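Local coordinates for protein cysteine desulfurase (Stenotrophomonas maltophilia, PDB 6WCI) that probably removes sulfur from L-cysteine with the help of pyridoxal 5'-phosphate, leaving L-alanine and passing the sulfur to a carrier, at residues 90-94 / 290-294; 106-112 / 254-260; 119-125 / 266-270; 133-139 / 184-190; 207-211 / 235-239. One frame throughout, in Å; residues are numbered along the deposited sequence.

Contact 1: residues 90-94 / 290-294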
# COMPACT_ATOMS: atom_id res chain seq x y z
N TYR B 90 -11.69 -0.09 10.66
CA TYR B 90 -10.36 0.37 10.26
C TYR B 90 -9.68 1.12 11.39
O TYR B 90 -8.53 0.82 11.75
CB TYR B 90 -10.48 1.24 9.01
CG TYR B 90 -9.21 1.94 8.60
CD1 TYR B 90 -8.14 1.23 8.04
CD2 TYR B 90 -9.09 3.32 8.72
CE1 TYR B 90 -6.96 1.89 7.66
CE2 TYR B 90 -7.93 3.98 8.34
CZ TYR B 90 -6.88 3.26 7.81
OH TYR B 90 -5.73 3.94 7.42
N GLU B 91 -10.36 2.11 11.97
CA GLU B 91 -9.79 2.78 13.12
C GLU B 91 -9.70 1.85 14.32
O GLU B 91 -8.82 2.02 15.16
CB GLU B 91 -10.59 4.04 13.46
CG GLU B 91 -10.44 5.17 12.44
CD GLU B 91 -9.00 5.68 12.29
OE1 GLU B 91 -8.19 5.52 13.24
OE2 GLU B 91 -8.67 6.26 11.23
N GLY B 92 -10.60 0.87 14.42
CA GLY B 92 -10.46 -0.14 15.46
C GLY B 92 -9.16 -0.91 15.32
O GLY B 92 -8.53 -1.27 16.32
N ALA B 93 -8.73 -1.16 14.08
CA ALA B 93 -7.50 -1.90 13.85
C ALA B 93 -6.28 -1.09 14.27
O ALA B 93 -5.30 -1.65 14.77
CB ALA B 93 -7.39 -2.28 12.38
N ARG B 94 -6.32 0.23 14.05
CA ARG B 94 -5.25 1.10 14.52
C ARG B 94 -5.15 1.06 16.04
O ARG B 94 -4.05 1.10 16.60
CB ARG B 94 -5.48 2.54 14.03
CG ARG B 94 -4.32 3.48 14.37
CD ARG B 94 -4.73 4.96 14.43
NE ARG B 94 -5.44 5.39 13.24
CZ ARG B 94 -4.86 5.79 12.11
NH1 ARG B 94 -3.53 5.83 12.02
NH2 ARG B 94 -5.60 6.14 11.07
N PRO B 290 -2.32 11.23 13.04
CA PRO B 290 -1.54 10.50 12.02
C PRO B 290 -2.03 10.68 10.57
O PRO B 290 -1.27 10.37 9.66
CB PRO B 290 -1.71 9.04 12.46
CG PRO B 290 -3.09 8.99 13.05
CD PRO B 290 -3.26 10.35 13.76
N HIS B 291 -3.28 11.11 10.38
CA HIS B 291 -3.84 11.19 9.02
C HIS B 291 -3.06 12.13 8.12
O HIS B 291 -3.09 11.97 6.90
CB HIS B 291 -5.31 11.61 9.08
CG HIS B 291 -6.19 10.58 9.71
ND1 HIS B 291 -6.59 10.64 11.02
CD2 HIS B 291 -6.71 9.43 9.21
CE1 HIS B 291 -7.34 9.59 11.30
NE2 HIS B 291 -7.43 8.84 10.22
N LYS B 292 -2.38 13.12 8.71
CA LYS B 292 -1.41 13.96 8.03
C LYS B 292 -0.49 13.17 7.10
O LYS B 292 -0.08 13.67 6.05
CB LYS B 292 -0.58 14.71 9.09
CG LYS B 292 0.49 15.65 8.57
CD LYS B 292 1.21 16.29 9.76
CE LYS B 292 2.35 17.19 9.33
NZ LYS B 292 2.98 17.80 10.52
N PHE B 293 -0.16 11.93 7.48
CA PHE B 293 0.79 11.10 6.76
C PHE B 293 0.14 9.91 6.06
O PHE B 293 0.86 9.04 5.56
CB PHE B 293 1.93 10.64 7.69
CG PHE B 293 2.72 11.78 8.28
CD1 PHE B 293 3.62 12.50 7.50
CD2 PHE B 293 2.55 12.15 9.61
CE1 PHE B 293 4.36 13.57 8.04
CE2 PHE B 293 3.28 13.21 10.16
CZ PHE B 293 4.18 13.93 9.37
N GLU B 294 -1.19 9.87 5.97
CA GLU B 294 -1.95 8.81 5.31
C GLU B 294 -2.79 9.44 4.20
O GLU B 294 -3.94 9.83 4.42
CB GLU B 294 -2.83 8.04 6.34
CG GLU B 294 -2.02 7.30 7.43
CD GLU B 294 -2.82 7.05 8.70
OE1 GLU B 294 -4.02 7.41 8.74
OE2 GLU B 294 -2.25 6.49 9.67
O HOH W 1 -5.95 6.70 7.01
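The guanidinium of Arg94 lies between two carboxylates, Glu294 across the contact and Glu91 one helical turn back, both at its edge and in its plane. Glu294 is gripped end-on: NH1 of Arg94 donates to OE2 of Glu294 at 2.8 Å in a nearly straight bond, and NH2 reaches OE1 at 3.1 Å. Both oxygens use their syn lone pairs, and the two flat groups are nearly coplanar, 17° apart. Glu91 is held side-on, with NE of Arg94 donating to its OE1 at 2.8 Å and NH2 to its OE2. Its chain bends at chi2 (-61°), which turns the carboxylate forward along the helix, toward Arg94. This salt-bridge network joins helix 81-101 to the loop that runs from strand 285-286 to helix 300-316. NH1 also donates to the carbonyl of Leu108, and OE2 of Glu294 accepts from the amide of Leu110, tying the network to strand 108-111. The ring of His291 meets Glu91 edge-on: NE2 donates to OE2 at 3.0 Å, the carboxylate turned 56° from the ring. OE2 of Glu91 thus takes two donors, NE2 of His291 and NH2 of Arg94. Over one face of the guanidinium sits CG of Pro290, 3.4 Å from NH1, its ring following a cis peptide bond. A water bridges OH of Tyr90 to OE1 of Glu294, to which it donates at 2.7 Å.

Contact 2: residues 106-112 / 254-260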
# COMPACT_ATOMS: atom_id res chain seq x y z
N SER B 106 -2.86 7.67 18.16
CA SER B 106 -2.66 8.97 17.52
C SER B 106 -1.24 9.16 17.00
O SER B 106 -1.02 9.99 16.11
CB SER B 106 -3.00 10.08 18.52
OG SER B 106 -3.46 11.24 17.85
N ASP B 107 -0.27 8.42 17.54
CA ASP B 107 1.12 8.51 17.11
C ASP B 107 1.53 7.36 16.20
O ASP B 107 2.73 7.15 15.99
CB ASP B 107 2.04 8.54 18.33
CG ASP B 107 1.68 9.63 19.33
OD1 ASP B 107 1.04 10.63 18.93
OD2 ASP B 107 2.05 9.48 20.51
N LEU B 108 0.57 6.62 15.65
CA LEU B 108 0.85 5.43 14.86
C LEU B 108 0.34 5.67 13.44
O LEU B 108 -0.87 5.76 13.21
CB LEU B 108 0.19 4.21 15.48
CG LEU B 108 0.59 2.83 14.96
CD1 LEU B 108 2.07 2.56 15.23
CD2 LEU B 108 -0.29 1.77 15.61
N VAL B 109 1.27 5.77 12.50
CA VAL B 109 0.95 5.99 11.09
C VAL B 109 0.89 4.65 10.39
O VAL B 109 1.85 3.87 10.44
CB VAL B 109 2.00 6.91 10.44
CG1 VAL B 109 1.66 7.15 8.98
CG2 VAL B 109 2.11 8.23 11.21
N LEU B 110 -0.24 4.37 9.73
CA LEU B 110 -0.43 3.12 9.01
C LEU B 110 0.04 3.29 7.56
O LEU B 110 -0.27 4.30 6.92
CB LEU B 110 -1.91 2.71 9.04
CG LEU B 110 -2.56 2.61 10.43
CD1 LEU B 110 -4.04 2.31 10.35
CD2 LEU B 110 -1.86 1.54 11.27
N CYS B 111 0.80 2.31 7.06
CA CYS B 111 1.35 2.39 5.71
C CYS B 111 1.54 0.96 5.18
O CYS B 111 1.12 -0.02 5.79
CB CYS B 111 2.65 3.20 5.73
SG CYS B 111 3.86 2.54 6.91
N SER B 112 2.18 0.84 4.01
CA SER B 112 2.16 -0.40 3.25
C SER B 112 3.25 -1.39 3.67
O SER B 112 3.36 -2.45 3.05
CB SER B 112 2.29 -0.12 1.75
OG SER B 112 3.50 0.55 1.48
N GLY B 254 1.52 -2.33 7.55
CA GLY B 254 2.68 -1.97 8.34
C GLY B 254 2.42 -0.65 9.04
O GLY B 254 1.35 -0.05 8.90
N ALA B 255 3.40 -0.20 9.81
CA ALA B 255 3.14 1.03 10.55
C ALA B 255 4.44 1.71 10.91
O ALA B 255 5.49 1.08 11.03
CB ALA B 255 2.30 0.75 11.80
N LEU B 256 4.34 3.03 11.11
CA LEU B 256 5.43 3.83 11.68
C LEU B 256 4.94 4.47 12.97
O LEU B 256 3.96 5.22 12.95
CB LEU B 256 5.90 4.91 10.69
CG LEU B 256 6.95 5.88 11.23
CD1 LEU B 256 8.31 5.20 11.37
CD2 LEU B 256 7.06 7.18 10.38
N TRP B 257 5.59 4.16 14.08
CA TRP B 257 5.41 4.89 15.32
C TRP B 257 6.48 5.97 15.43
O TRP B 257 7.62 5.77 15.00
CB TRP B 257 5.49 3.98 16.56
CG TRP B 257 5.42 4.80 17.83
CD1 TRP B 257 4.28 5.18 18.49
CD2 TRP B 257 6.52 5.39 18.55
NE1 TRP B 257 4.60 5.95 19.59
CE2 TRP B 257 5.97 6.09 19.65
CE3 TRP B 257 7.91 5.40 18.37
CZ2 TRP B 257 6.76 6.80 20.56
CZ3 TRP B 257 8.69 6.09 19.28
CH2 TRP B 257 8.12 6.78 20.36
N ALA B 258 6.11 7.10 16.02
CA ALA B 258 7.06 8.18 16.22
C ALA B 258 6.66 8.98 17.45
O ALA B 258 5.49 9.04 17.81
CB ALA B 258 7.14 9.12 15.00
N ARG B 259 7.65 9.62 18.08
CA ARG B 259 7.34 10.60 19.10
C ARG B 259 6.45 11.69 18.51
O ARG B 259 6.59 12.07 17.35
CB ARG B 259 8.63 11.21 19.65
CG ARG B 259 9.59 10.15 20.18
CD ARG B 259 10.90 10.77 20.54
NE ARG B 259 10.71 11.89 21.46
CZ ARG B 259 10.73 11.77 22.78
NH1 ARG B 259 10.93 10.58 23.33
NH2 ARG B 259 10.56 12.84 23.55
N ARG B 260 5.51 12.18 19.33
CA ARG B 260 4.54 13.16 18.86
C ARG B 260 5.22 14.43 18.36
O ARG B 260 4.78 15.04 17.37
CB ARG B 260 3.55 13.51 19.97
CG ARG B 260 2.44 14.47 19.53
CD ARG B 260 1.47 13.72 18.66
NE ARG B 260 0.54 14.56 17.92
CZ ARG B 260 -0.34 14.08 17.06
NH1 ARG B 260 -0.40 12.76 16.86
NH2 ARG B 260 -1.15 14.89 16.40
O HOH W 2 2.76 7.05 21.62
O HOH W 3 4.68 10.27 21.04
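Val109 and Leu256 share the shortest strong bond between the strands, N of Leu256 donating to O of Val109 at 2.7 Å. The return bond, from N of Val109 to O of Leu256, measures 2.8 Å, so the two residues form an antiparallel hydrogen-bonded pair. Leu108 with Trp257 and Leu110 with Ala255 are the non-hydrogen-bonded pairs around it. Farther along, N of Cys111 donates to O of Gly254 at 3.0 Å. Strand 108-111 is the outermost strand, within this chain, of the mixed seven-stranded sheet of the large domain of fold-type I PLP enzymes, and 254-258 is its neighbour. On one face CD1 of Leu108 lies 3.9 Å from CB of Ala255 and equally close to CB of Trp257, its CG turned opposite the backbone nitrogen (chi1 -168°) toward helix 81-101. On the other face Val109 and Leu256 meet CB to CB, and helix 114-126 covers Leu256. Past the strands the contact turns polar. Arg260, bent at chi2 (74°), runs roughly perpendicular to Asp107, and its NH1 makes a weak salt bridge to OD1 at 3.3 Å. OD2 of Asp107 accepts from two waters; one of them accepts from NE1 of Trp257, in the indole plane, at 3.0 Å, and the other takes a weak bond from N of Arg260. The second end of the guanidinium, NH2, donates to the carbonyl of Ala289. Backbone bonds and apolar faces therefore carry the buried strands; at the polar end OD1 faces Arg260 in a long, weak ion pair and OD2 takes the waters, so charge probably holds less there than hydration.

Contact 3: residues 119-125 / 266-270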
# COMPACT_ATOMS: atom_id res chain seq x y z
N ASN B 119 11.03 5.12 4.71
CA ASN B 119 11.15 6.16 3.69
C ASN B 119 10.43 7.44 4.11
O ASN B 119 10.86 8.55 3.76
CB ASN B 119 10.60 5.65 2.36
CG ASN B 119 11.62 4.85 1.58
OD1 ASN B 119 12.41 5.40 0.81
ND2 ASN B 119 11.58 3.52 1.74
N LEU B 120 9.32 7.31 4.84
CA LEU B 120 8.65 8.50 5.37
C LEU B 120 9.58 9.27 6.30
O LEU B 120 9.66 10.50 6.24
CB LEU B 120 7.36 8.10 6.09
CG LEU B 120 6.60 9.15 6.90
CD1 LEU B 120 6.41 10.44 6.12
CD2 LEU B 120 5.24 8.62 7.33
N VAL B 121 10.29 8.55 7.18
CA VAL B 121 11.32 9.19 8.00
C VAL B 121 12.37 9.85 7.11
O VAL B 121 12.76 11.01 7.33
CB VAL B 121 11.96 8.18 8.96
CG1 VAL B 121 12.96 8.88 9.88
CG2 VAL B 121 10.89 7.45 9.77
N ALA B 122 12.85 9.13 6.09
CA ALA B 122 13.92 9.65 5.24
C ALA B 122 13.49 10.93 4.54
O ALA B 122 14.24 11.91 4.50
CB ALA B 122 14.33 8.60 4.21
N TYR B 123 12.27 10.95 3.99
CA TYR B 123 11.83 12.09 3.19
C TYR B 123 11.34 13.25 4.04
O TYR B 123 11.57 14.42 3.68
CB TYR B 123 10.73 11.66 2.22
CG TYR B 123 11.23 11.11 0.89
CD1 TYR B 123 11.58 9.77 0.75
CD2 TYR B 123 11.31 11.93 -0.23
CE1 TYR B 123 12.02 9.27 -0.46
CE2 TYR B 123 11.75 11.44 -1.45
CZ TYR B 123 12.09 10.10 -1.56
OH TYR B 123 12.53 9.62 -2.78
N SER B 124 10.65 12.99 5.14
CA SER B 124 10.03 14.08 5.89
C SER B 124 10.78 14.49 7.15
O SER B 124 10.58 15.61 7.64
CB SER B 124 8.58 13.75 6.24
OG SER B 124 7.76 13.84 5.09
N TRP B 125 11.66 13.63 7.69
CA TRP B 125 12.53 14.05 8.78
C TRP B 125 13.92 14.45 8.28
O TRP B 125 14.34 15.60 8.47
CB TRP B 125 12.67 12.96 9.85
CG TRP B 125 13.66 13.38 10.90
CD1 TRP B 125 15.01 13.12 10.91
CD2 TRP B 125 13.39 14.17 12.05
NE1 TRP B 125 15.58 13.71 12.02
CE2 TRP B 125 14.61 14.35 12.74
CE3 TRP B 125 12.23 14.73 12.58
CZ2 TRP B 125 14.70 15.07 13.92
CZ3 TRP B 125 12.32 15.46 13.76
CH2 TRP B 125 13.55 15.61 14.42
N MET B 266 7.30 17.43 11.37
CA MET B 266 7.64 16.93 10.04
C MET B 266 6.64 17.44 9.00
O MET B 266 5.43 17.42 9.24
CB MET B 266 7.62 15.40 10.03
CG MET B 266 8.85 14.74 10.67
SD MET B 266 8.56 13.00 11.07
CE MET B 266 8.13 12.29 9.49
N PRO B 267 7.11 17.85 7.83
CA PRO B 267 6.18 18.23 6.75
C PRO B 267 5.51 17.01 6.15
O PRO B 267 6.03 15.89 6.26
CB PRO B 267 7.11 18.91 5.73
CG PRO B 267 8.42 18.23 5.94
CD PRO B 267 8.51 18.03 7.43
N PRO B 268 4.35 17.17 5.53
CA PRO B 268 3.70 16.02 4.90
C PRO B 268 4.59 15.42 3.83
O PRO B 268 5.46 16.08 3.26
CB PRO B 268 2.41 16.61 4.30
CG PRO B 268 2.54 18.09 4.37
CD PRO B 268 3.54 18.40 5.44
N PHE B 269 4.38 14.12 3.59
CA PHE B 269 5.12 13.39 2.58
C PHE B 269 4.25 13.21 1.34
O PHE B 269 4.36 13.99 0.39
CB PHE B 269 5.59 12.03 3.13
CG PHE B 269 6.43 11.24 2.17
CD1 PHE B 269 7.21 11.89 1.23
CD2 PHE B 269 6.44 9.86 2.21
CE1 PHE B 269 7.97 11.17 0.33
CE2 PHE B 269 7.20 9.14 1.31
CZ PHE B 269 7.97 9.79 0.38
N LEU B 270 3.38 12.21 1.32
CA LEU B 270 2.44 12.10 0.22
C LEU B 270 1.29 13.09 0.42
O LEU B 270 0.80 13.28 1.53
CB LEU B 270 1.89 10.67 0.10
CG LEU B 270 2.67 9.68 -0.79
CD1 LEU B 270 4.14 9.68 -0.48
CD2 LEU B 270 2.11 8.26 -0.69
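Phe269 lies against Tyr123 in an offset stack, the ring centroids 4.7 Å apart and the planes 28° from parallel. The overlap is partial: CZ of Phe269 sits over one face of the tyrosine ring toward its rim, while CB of Tyr123 makes a CH-pi contact over the phenylalanine face, 3.8 Å from its centroid. Leu120 runs antiparallel to Phe269 and brings CD1 to 3.5 Å from its CB. Beside this tight part, Ser124 points OG, beside its own backbone nitrogen (chi1 -74°), at the loop and donates to O of Pro267 at 2.9 Å, tilted from the carbonyl plane. Met266 hooks at chi3 (58°), so that CE reaches CB of Ser124 at 3.6 Å; its CG meets the edge of the Trp125 indole at 3.9 Å from CE3. The exposed side belongs to Pro267, whose ring touches the helix through CD, 3.2 Å from O of Ser124. Helix 114-126 is thus joined to the loop after helix 260-265, at the dimer interface. OH of Tyr123 bonds to O of Phe269 of the second subunit, and the reciprocal bond is also made; Phe269 meets Tyr123 of that subunit edge-to-face. The chemistry implies a mainly apolar joint whose buried hydroxyls are satisfied: that of Ser124 by the carbonyl of Pro267, that of Tyr123 by the second subunit.

Contact 4: residues 133-139 / 184-190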
# COMPACT_ATOMS: atom_id res chain seq x y z
N GLY B 133 28.24 17.40 5.73
CA GLY B 133 28.96 17.31 6.98
C GLY B 133 28.27 16.45 8.02
O GLY B 133 28.95 15.85 8.86
N ASP B 134 26.95 16.37 7.98
CA ASP B 134 26.23 15.51 8.91
C ASP B 134 26.48 14.04 8.57
O ASP B 134 26.72 13.67 7.42
CB ASP B 134 24.73 15.79 8.87
CG ASP B 134 24.36 17.20 9.31
OD1 ASP B 134 25.07 17.80 10.14
OD2 ASP B 134 23.32 17.71 8.82
N VAL B 135 26.38 13.20 9.59
CA VAL B 135 26.66 11.78 9.44
C VAL B 135 25.41 11.00 9.80
O VAL B 135 24.77 11.29 10.82
CB VAL B 135 27.85 11.35 10.31
CG1 VAL B 135 28.01 9.82 10.30
CG2 VAL B 135 29.09 12.05 9.81
N ILE B 136 25.04 10.05 8.94
CA ILE B 136 24.02 9.05 9.23
C ILE B 136 24.75 7.76 9.58
O ILE B 136 25.57 7.26 8.79
CB ILE B 136 23.08 8.83 8.04
CG1 ILE B 136 22.42 10.15 7.61
CG2 ILE B 136 22.03 7.76 8.35
CD1 ILE B 136 21.65 10.05 6.31
N LEU B 137 24.48 7.22 10.75
CA LEU B 137 25.16 6.02 11.23
C LEU B 137 24.21 4.84 11.04
O LEU B 137 23.07 4.88 11.52
CB LEU B 137 25.58 6.18 12.69
CG LEU B 137 26.46 5.08 13.29
CD1 LEU B 137 27.77 4.99 12.54
CD2 LEU B 137 26.70 5.32 14.77
N ILE B 138 24.66 3.82 10.31
CA ILE B 138 23.85 2.66 9.94
C ILE B 138 24.62 1.41 10.33
O ILE B 138 25.81 1.31 10.02
CB ILE B 138 23.55 2.63 8.43
CG1 ILE B 138 23.04 4.00 7.94
CG2 ILE B 138 22.61 1.47 8.08
CD1 ILE B 138 22.83 4.06 6.44
N THR B 139 23.96 0.44 10.97
CA THR B 139 24.69 -0.75 11.40
C THR B 139 24.95 -1.69 10.23
O THR B 139 24.20 -1.73 9.25
CB THR B 139 23.95 -1.52 12.49
OG1 THR B 139 23.16 -2.56 11.90
CG2 THR B 139 23.08 -0.62 13.32
N GLU B 184 28.98 14.90 15.03
CA GLU B 184 28.49 15.12 13.67
C GLU B 184 27.43 14.11 13.26
O GLU B 184 26.77 14.30 12.22
CB GLU B 184 29.65 15.10 12.68
CG GLU B 184 30.48 13.84 12.71
CD GLU B 184 31.67 13.94 13.65
OE1 GLU B 184 31.75 14.91 14.44
OE2 GLU B 184 32.51 13.03 13.61
N VAL B 185 27.23 13.05 14.04
CA VAL B 185 26.20 12.07 13.75
C VAL B 185 24.85 12.62 14.18
O VAL B 185 24.68 13.00 15.35
CB VAL B 185 26.49 10.74 14.46
CG1 VAL B 185 25.46 9.73 14.06
CG2 VAL B 185 27.90 10.24 14.13
N LYS B 186 23.89 12.65 13.26
CA LYS B 186 22.57 13.14 13.57
C LYS B 186 21.49 12.06 13.58
O LYS B 186 20.39 12.32 14.09
CB LYS B 186 22.17 14.25 12.58
CG LYS B 186 23.19 15.38 12.47
CD LYS B 186 23.41 16.06 13.81
CE LYS B 186 24.42 17.18 13.71
NZ LYS B 186 24.87 17.67 15.05
N LEU B 187 21.77 10.87 13.03
CA LEU B 187 20.76 9.82 12.93
C LEU B 187 21.43 8.45 12.95
O LEU B 187 22.51 8.27 12.39
CB LEU B 187 19.91 9.98 11.65
CG LEU B 187 18.65 9.10 11.53
CD1 LEU B 187 17.49 9.85 10.83
CD2 LEU B 187 18.90 7.76 10.82
N LEU B 188 20.76 7.49 13.59
CA LEU B 188 21.24 6.11 13.71
C LEU B 188 20.15 5.16 13.24
O LEU B 188 19.04 5.18 13.77
CB LEU B 188 21.63 5.78 15.16
CG LEU B 188 21.87 4.30 15.49
CD1 LEU B 188 23.08 3.76 14.76
CD2 LEU B 188 22.02 4.13 16.98
N ALA B 189 20.47 4.35 12.23
CA ALA B 189 19.56 3.33 11.71
C ALA B 189 20.00 1.99 12.27
O ALA B 189 21.03 1.44 11.87
CB ALA B 189 19.55 3.31 10.18
N VAL B 190 19.21 1.45 13.20
CA VAL B 190 19.59 0.24 13.93
C VAL B 190 18.40 -0.71 13.96
O VAL B 190 17.28 -0.31 14.30
CB VAL B 190 20.07 0.58 15.36
CG1 VAL B 190 19.06 1.48 16.08
CG2 VAL B 190 20.33 -0.70 16.15
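Two parallel strands, 135-139 and 185-191, lie side by side in the seven-stranded sheet of the large domain, as in other fold-type I PLP enzymes, and a beta bulge interrupts their register. The shift falls between Val135, paired with Val185, and Ile136, paired with Leu187. O of Val135 accepts from N of Lys186 at 2.9 Å, and beyond the bulge N of Leu137 donates to O of Leu187 at 2.8 Å. N of Ala189 then donates to O of Leu137 at 2.7 Å. On one face Ile136 and Leu187 run alongside each other, CG2 to CD2 at 4.0 Å, with Ile138 and Ala189 next to them; helix 148-157 covers this face through Trp150. On the other, CB of Leu137 rests 3.8 Å from CG1 of Val185, and helix 174-180 packs on Leu137. There CD1 of Leu188 approaches CG of Leu137 at 3.9 Å, both leucines holding CG opposite the backbone nitrogen (chi1 168° in Leu188). At the far end CG2 of Thr139 reaches 3.6 Å from CA of Val190, while its OG1 bonds to OE2 of Glu142.

Contact 5: residues 207-211 / 235-239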
# COMPACT_ATOMS: atom_id res chain seq x y z
N CYS B 207 19.29 3.43 22.34
CA CYS B 207 18.53 4.66 22.16
C CYS B 207 18.74 5.64 23.30
O CYS B 207 18.72 6.85 23.08
CB CYS B 207 17.05 4.35 22.00
SG CYS B 207 16.71 3.54 20.45
N ARG B 208 18.93 5.14 24.52
CA ARG B 208 19.24 6.03 25.63
C ARG B 208 20.57 6.74 25.40
O ARG B 208 20.71 7.93 25.68
CB ARG B 208 19.25 5.27 26.95
CG ARG B 208 19.73 6.11 28.13
CD ARG B 208 20.11 5.26 29.32
NE ARG B 208 21.19 4.33 29.01
CZ ARG B 208 21.06 3.00 29.04
NH1 ARG B 208 19.90 2.45 29.38
NH2 ARG B 208 22.09 2.22 28.74
N GLU B 209 21.57 6.00 24.90
CA GLU B 209 22.87 6.61 24.66
C GLU B 209 22.83 7.51 23.44
O GLU B 209 23.48 8.56 23.41
CB GLU B 209 23.93 5.52 24.50
CG GLU B 209 25.34 6.02 24.36
CD GLU B 209 25.81 6.81 25.57
OE1 GLU B 209 25.51 6.40 26.71
OE2 GLU B 209 26.48 7.86 25.37
N ALA B 210 22.04 7.15 22.43
CA ALA B 210 21.89 8.02 21.28
C ALA B 210 21.23 9.34 21.69
O ALA B 210 21.72 10.42 21.36
CB ALA B 210 21.08 7.33 20.18
N ARG B 211 20.13 9.26 22.44
CA ARG B 211 19.44 10.46 22.88
C ARG B 211 20.34 11.35 23.72
O ARG B 211 20.21 12.58 23.70
CB ARG B 211 18.17 10.10 23.67
CG ARG B 211 17.27 11.31 23.96
CD ARG B 211 15.88 10.88 24.42
NE ARG B 211 15.31 9.87 23.53
CZ ARG B 211 14.75 10.14 22.36
NH1 ARG B 211 14.68 11.39 21.93
NH2 ARG B 211 14.27 9.15 21.61
N ILE B 235 11.11 1.71 24.74
CA ILE B 235 12.41 1.66 24.08
C ILE B 235 13.08 3.03 24.14
O ILE B 235 14.30 3.13 24.31
CB ILE B 235 12.27 1.15 22.63
CG1 ILE B 235 11.69 -0.27 22.61
CG2 ILE B 235 13.61 1.16 21.93
CD1 ILE B 235 11.64 -0.89 21.23
N GLY B 236 12.30 4.10 24.02
CA GLY B 236 12.87 5.43 24.02
C GLY B 236 13.49 5.83 22.71
O GLY B 236 14.40 6.67 22.69
N CYS B 237 13.03 5.25 21.60
CA CYS B 237 13.51 5.63 20.28
C CYS B 237 12.68 6.79 19.74
O CYS B 237 11.65 7.15 20.31
CB CYS B 237 13.46 4.42 19.34
SG CYS B 237 11.80 3.67 19.13
N ASP B 238 13.15 7.38 18.64
CA ASP B 238 12.38 8.44 17.98
C ASP B 238 11.38 7.92 16.94
O ASP B 238 10.36 8.58 16.69
CB ASP B 238 13.33 9.43 17.30
CG ASP B 238 14.27 10.10 18.28
OD1 ASP B 238 13.80 11.01 19.00
OD2 ASP B 238 15.45 9.67 18.36
N PHE B 239 11.67 6.78 16.31
CA PHE B 239 10.86 6.21 15.24
C PHE B 239 11.00 4.70 15.29
O PHE B 239 12.12 4.21 15.38
CB PHE B 239 11.32 6.66 13.85
CG PHE B 239 11.25 8.14 13.62
CD1 PHE B 239 10.09 8.73 13.14
CD2 PHE B 239 12.37 8.93 13.83
CE1 PHE B 239 10.04 10.11 12.90
CE2 PHE B 239 12.33 10.29 13.59
CZ PHE B 239 11.16 10.88 13.13
O HOH W 4 17.05 7.49 20.82
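Arg211 reaches from helix 203-212 to the loop 235-239. Its CB leads toward that loop, and CG lies opposite the backbone nitrogen, carrying the chain outward through CD until a bend at chi3 (-49°) turns the guanidinium edge-on to the loop backbone. NE makes a weak, bent bond to O of Gly236 at 3.4 Å. NH2 takes the same oxygen far better, at 2.7 Å and nearly straight (172°), although it comes from above the carbonyl plane. At the tip NH1 donates to OD1 of Asp238 at 3.1 Å, forming a salt bridge on the syn side, tilted out of the carboxylate plane; NH2 adds a weak bond to the same OD1. The guanidinium and carboxylate planes stand 61° apart, so this is not a flat two-oxygen grip: the bonds to the loop converge on one carboxylate oxygen and one carbonyl. OD1 of Asp238 also accepts from NE2 of His262, and its OD2 accepts from N of Thr217, which anchors the carboxylate from the sheet side. Deeper in the contact, SG of Cys207 touches CB of Cys237 at 3.5 Å and CG2 of Ile235 at 4.2 Å, while CB of Cys207 lies 3.6 Å from O of Gly236. Gly236, with positive phi, follows helix 232-235 and turns the chain toward strand 239-243. Helix 203-212 and this turn pack together over strand 216-220: Cys207, Ala210 and Cys237 all rest on Thr217, and Cys237 also reaches Trp257 of strand 254-258.

Overall arrangement
All five contacts are mostly buried, with exposed parts at Arg211 in contact 5, Pro267 in contact 3 and Gly133 in contact 4. Contacts 2 and 4 pair strands of one mixed sheet, antiparallel in contact 2, at the outer strand within this chain, and parallel in contact 4; both rest mainly on backbone bonds and apolar faces, contact 2 adding a weak ion pair at its partly exposed end. The other three fasten helices to loops. Contact 1 is buried yet ionic and touches contact 2 through Leu108 and Leu110. Contact 5 is also ionic. Contact 3, largely aromatic and apolar, touches the second subunit like contact 4, with more of its residues.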